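Local coordinates for Lmo2470 protein (Listeria monocytogenes EGD-e, PDB 5HL3) that is a calcium-binding, leucine-rich-repeat internalin that interacts with the host protein afadin and facilitates crossing of the basement membrane, at residues Glu155-Ser160 with Ser179-Thr184. Numbering follows the deposited sequence.
Sequences EMLITS and SNQLTT. With CA (calcium ion), chain E.
Asn180 turns its CG anti to its own carbonyl carbon (chi1 -77°), and chi2 of -60° then brings OD1 between the backbone N-H groups of Met156 and Ile158. They grip this one oxygen from opposite faces of the amide: Met156 N lies 2.9 Å from OD1, and the straighter bond from Ile158 N, 169° at the hydrogen, comes from above the carbonyl plane. On the other branch, ND2 donates to the carbonyls of Met153 and Leu177, which fixes the rotation of the buried amide. Gln181 N then bonds back to Ile158 O at 2.9 Å. Farther along, Ser160 reaches across with its hydroxyl, OG receiving Thr183 N and donating to a lone pair of Thr184 O at 2.7 Å. Ile158 and Leu182 run side by side, CG2 to CD2 4.1 Å. Water 2 joins Leu157 N to Ser179 O, while Leu157 O binds the calcium ion at 2.4 Å, with Glu162 and four waters among the other ligands. Leu182 N in turn donates to OD1 of Asn202, so the same asparagine-to-backbone link recurs one turn on: the stacked row of asparagines, each bonded to the preceding coil just after its parallel strand, characteristic of a leucine-rich-repeat solenoid.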
ATOM      1  N   GLU A 155      -6.002   0.482   0.681  1.00 11.45           N
ATOM      2  CA  GLU A 155      -7.327   0.481   0.004  1.00 11.64           C
ATOM      3  C   GLU A 155      -8.320   1.376   0.721  1.00 11.72           C
ATOM      4  O   GLU A 155      -9.374   0.928   1.200  1.00 11.80           O
ATOM      5  CB  GLU A 155      -7.894  -0.933  -0.177  1.00 12.02           C
ATOM      6  CG  GLU A 155      -8.987  -0.935  -1.236  1.00 12.80           C
ATOM      7  CD  GLU A 155      -9.600  -2.264  -1.478  1.00 13.63           C
ATOM      8  OE1 GLU A 155     -10.057  -2.916  -0.525  1.00 13.91           O
ATOM      9  OE2 GLU A 155      -9.691  -2.652  -2.662  1.00 15.83           O
HETATM   10  N   MSE A 156      -8.016   2.665   0.720  1.00 11.73           N
HETATM   11  CA  MSE A 156      -8.863   3.661   1.366  1.00 11.84           C
HETATM   12  C   MSE A 156      -9.103   4.882   0.521  1.00 12.02           C
HETATM   13  O   MSE A 156      -9.624   5.870   1.020  1.00 12.14           O
HETATM   14  CB  MSE A 156      -8.249   4.121   2.712  1.00 11.70           C
HETATM   15  CG  MSE A 156      -8.038   2.959   3.700  1.00 11.60           C
HETATM   16 SE   MSE A 156      -7.545   3.598   5.480  1.00 12.11          SE
HETATM   17  CE  MSE A 156      -9.319   4.156   6.048  1.00 12.10           C
ATOM     18  N   LEU A 157      -8.775   4.810  -0.777  1.00 12.09           N
ATOM     19  CA  LEU A 157      -8.857   5.966  -1.695  1.00 12.30           C
ATOM     20  C   LEU A 157      -8.094   7.206  -1.178  1.00 12.27           C
ATOM     21  O   LEU A 157      -8.586   8.340  -1.260  1.00 12.48           O
ATOM     22  CB  LEU A 157     -10.300   6.256  -2.067  1.00 12.70           C
ATOM     23  CG  LEU A 157     -10.932   5.155  -2.934  1.00 13.16           C
ATOM     24  CD1 LEU A 157     -12.407   5.442  -3.050  1.00 13.72           C
ATOM     25  CD2 LEU A 157     -10.306   5.064  -4.297  1.00 13.44           C
ATOM     26  N   ILE A 158      -6.884   6.972  -0.669  1.00 12.04           N
ATOM     27  CA  ILE A 158      -6.064   8.057  -0.183  1.00 12.03           C
ATOM     28  C   ILE A 158      -5.283   8.670  -1.349  1.00 12.13           C
ATOM     29  O   ILE A 158      -4.631   7.953  -2.106  1.00 12.04           O
ATOM     30  CB  ILE A 158      -5.108   7.562   0.908  1.00 11.80           C
ATOM     31  CG1 ILE A 158      -5.943   7.128   2.118  1.00 11.75           C
ATOM     32  CG2 ILE A 158      -4.136   8.681   1.324  1.00 11.83           C
ATOM     33  CD1 ILE A 158      -5.193   6.333   3.158  1.00 11.55           C
ATOM     34  N   THR A 159      -5.381   9.995  -1.484  1.00 12.34           N
ATOM     35  CA  THR A 159      -4.604  10.772  -2.467  1.00 12.47           C
ATOM     36  C   THR A 159      -3.491  11.519  -1.731  1.00 12.42           C
ATOM     37  O   THR A 159      -3.503  11.642  -0.491  1.00 12.35           O
ATOM     38  CB  THR A 159      -5.496  11.706  -3.308  1.00 12.81           C
ATOM     39  OG1 THR A 159      -6.395  12.410  -2.440  1.00 12.96           O
ATOM     40  CG2 THR A 159      -6.305  10.873  -4.309  1.00 12.89           C
ATOM     41  N   SER A 160      -2.520  12.036  -2.477  1.00 12.50           N
ATOM     42  CA  SER A 160      -1.334  12.639  -1.855  1.00 12.48           C
ATOM     43  C   SER A 160      -1.628  13.900  -1.022  1.00 12.93           C
ATOM     44  O   SER A 160      -0.929  14.176  -0.046  1.00 12.99           O
ATOM     45  CB  SER A 160      -0.254  12.879  -2.908  1.00 12.55           C
ATOM     46  OG  SER A 160       0.144  11.642  -3.468  1.00 12.35           O
ATOM     47  N   SER A 179      -2.552   0.072  -2.407  1.00 11.42           N
ATOM     48  CA  SER A 179      -3.873   0.148  -3.022  1.00 11.58           C
ATOM     49  C   SER A 179      -4.585   1.451  -2.765  1.00 11.64           C
ATOM     50  O   SER A 179      -5.786   1.460  -2.495  1.00 11.73           O
ATOM     51  CB  SER A 179      -4.758  -1.054  -2.590  1.00 11.62           C
ATOM     52  OG  SER A 179      -4.252  -2.241  -3.186  1.00 11.66           O
ATOM     53  N   ASN A 180      -3.882   2.557  -2.951  1.00 11.63           N
ATOM     54  CA  ASN A 180      -4.461   3.907  -2.843  1.00 11.73           C
ATOM     55  C   ASN A 180      -4.247   4.633  -4.158  1.00 11.90           C
ATOM     56  O   ASN A 180      -4.023   3.992  -5.177  1.00 11.98           O
ATOM     57  CB  ASN A 180      -3.916   4.622  -1.591  1.00 11.62           C
ATOM     58  CG  ASN A 180      -4.570   4.135  -0.320  1.00 11.53           C
ATOM     59  OD1 ASN A 180      -5.795   4.245  -0.174  1.00 11.64           O
ATOM     60  ND2 ASN A 180      -3.780   3.587   0.584  1.00 11.38           N
ATOM     61  N   GLN A 181      -4.382   5.959  -4.143  1.00 12.37           N
ATOM     62  CA  GLN A 181      -4.261   6.776  -5.362  1.00 13.08           C
ATOM     63  C   GLN A 181      -3.153   7.815  -5.179  1.00 12.49           C
ATOM     64  O   GLN A 181      -3.259   8.941  -5.660  1.00 12.65           O
ATOM     65  CB  GLN A 181      -5.616   7.437  -5.690  1.00 14.74           C
ATOM     66  CG  GLN A 181      -6.673   6.385  -6.010  1.00 16.79           C
ATOM     67  CD  GLN A 181      -7.978   6.866  -6.673  1.00 20.17           C
ATOM     68  OE1 GLN A 181      -8.859   6.033  -6.967  1.00 24.36           O
ATOM     69  NE2 GLN A 181      -8.104   8.141  -6.933  1.00 22.31           N
ATOM     70  N   LEU A 182      -2.074   7.434  -4.520  1.00 12.01           N
ATOM     71  CA  LEU A 182      -0.965   8.372  -4.303  1.00 12.02           C
ATOM     72  C   LEU A 182      -0.219   8.602  -5.603  1.00 12.14           C
ATOM     73  O   LEU A 182       0.190   7.656  -6.277  1.00 12.08           O
ATOM     74  CB  LEU A 182      -0.004   7.809  -3.263  1.00 11.80           C
ATOM     75  CG  LEU A 182      -0.578   7.618  -1.857  1.00 11.69           C
ATOM     76  CD1 LEU A 182       0.397   6.819  -1.020  1.00 11.52           C
ATOM     77  CD2 LEU A 182      -0.881   8.966  -1.205  1.00 11.82           C
ATOM     78  N   THR A 183      -0.023   9.866  -5.927  1.00 12.33           N
ATOM     79  CA  THR A 183       0.763  10.286  -7.096  1.00 12.48           C
ATOM     80  C   THR A 183       2.170  10.713  -6.685  1.00 12.44           C
ATOM     81  O   THR A 183       3.110  10.612  -7.488  1.00 12.74           O
ATOM     82  CB  THR A 183       0.080  11.429  -7.872  1.00 12.80           C
ATOM     83  OG1 THR A 183      -0.308  12.456  -6.951  1.00 13.15           O
ATOM     84  CG2 THR A 183      -1.145  10.912  -8.599  1.00 12.92           C
ATOM     85  N   THR A 184       2.311  11.191  -5.454  1.00 12.38           N
ATOM     86  CA  THR A 184       3.595  11.492  -4.836  1.00 12.35           C
ATOM     87  C   THR A 184       3.594  10.914  -3.423  1.00 12.14           C
ATOM     88  O   THR A 184       2.531  10.672  -2.816  1.00 12.07           O
ATOM     89  CB  THR A 184       3.895  13.007  -4.743  1.00 12.64           C
ATOM     90  OG1 THR A 184       2.874  13.686  -4.015  1.00 13.10           O
ATOM     91  CG2 THR A 184       4.005  13.634  -6.157  1.00 12.94           C
TER
HETATM   92 CA    CA E 404      -9.638  10.324  -0.380  1.00 12.28          CA
HETATM   93  O   HOH W   1     -10.617   8.457   0.636  1.00 16.99           O
HETATM   94  O   HOH W   2      -8.003   2.929  -2.750  1.00 12.64           O
HETATM   95  O   HOH W   3      -9.013  11.221  -2.503  1.00 16.85           O
HETATM   96  O   HOH W   4      -2.654  11.678  -5.357  1.00 15.00           O
HETATM   97  O   HOH W   5     -11.747  10.844  -1.136  1.00 23.10           O
HETATM   98  O   HOH W   6     -10.628  11.168   1.667  1.00 15.29           O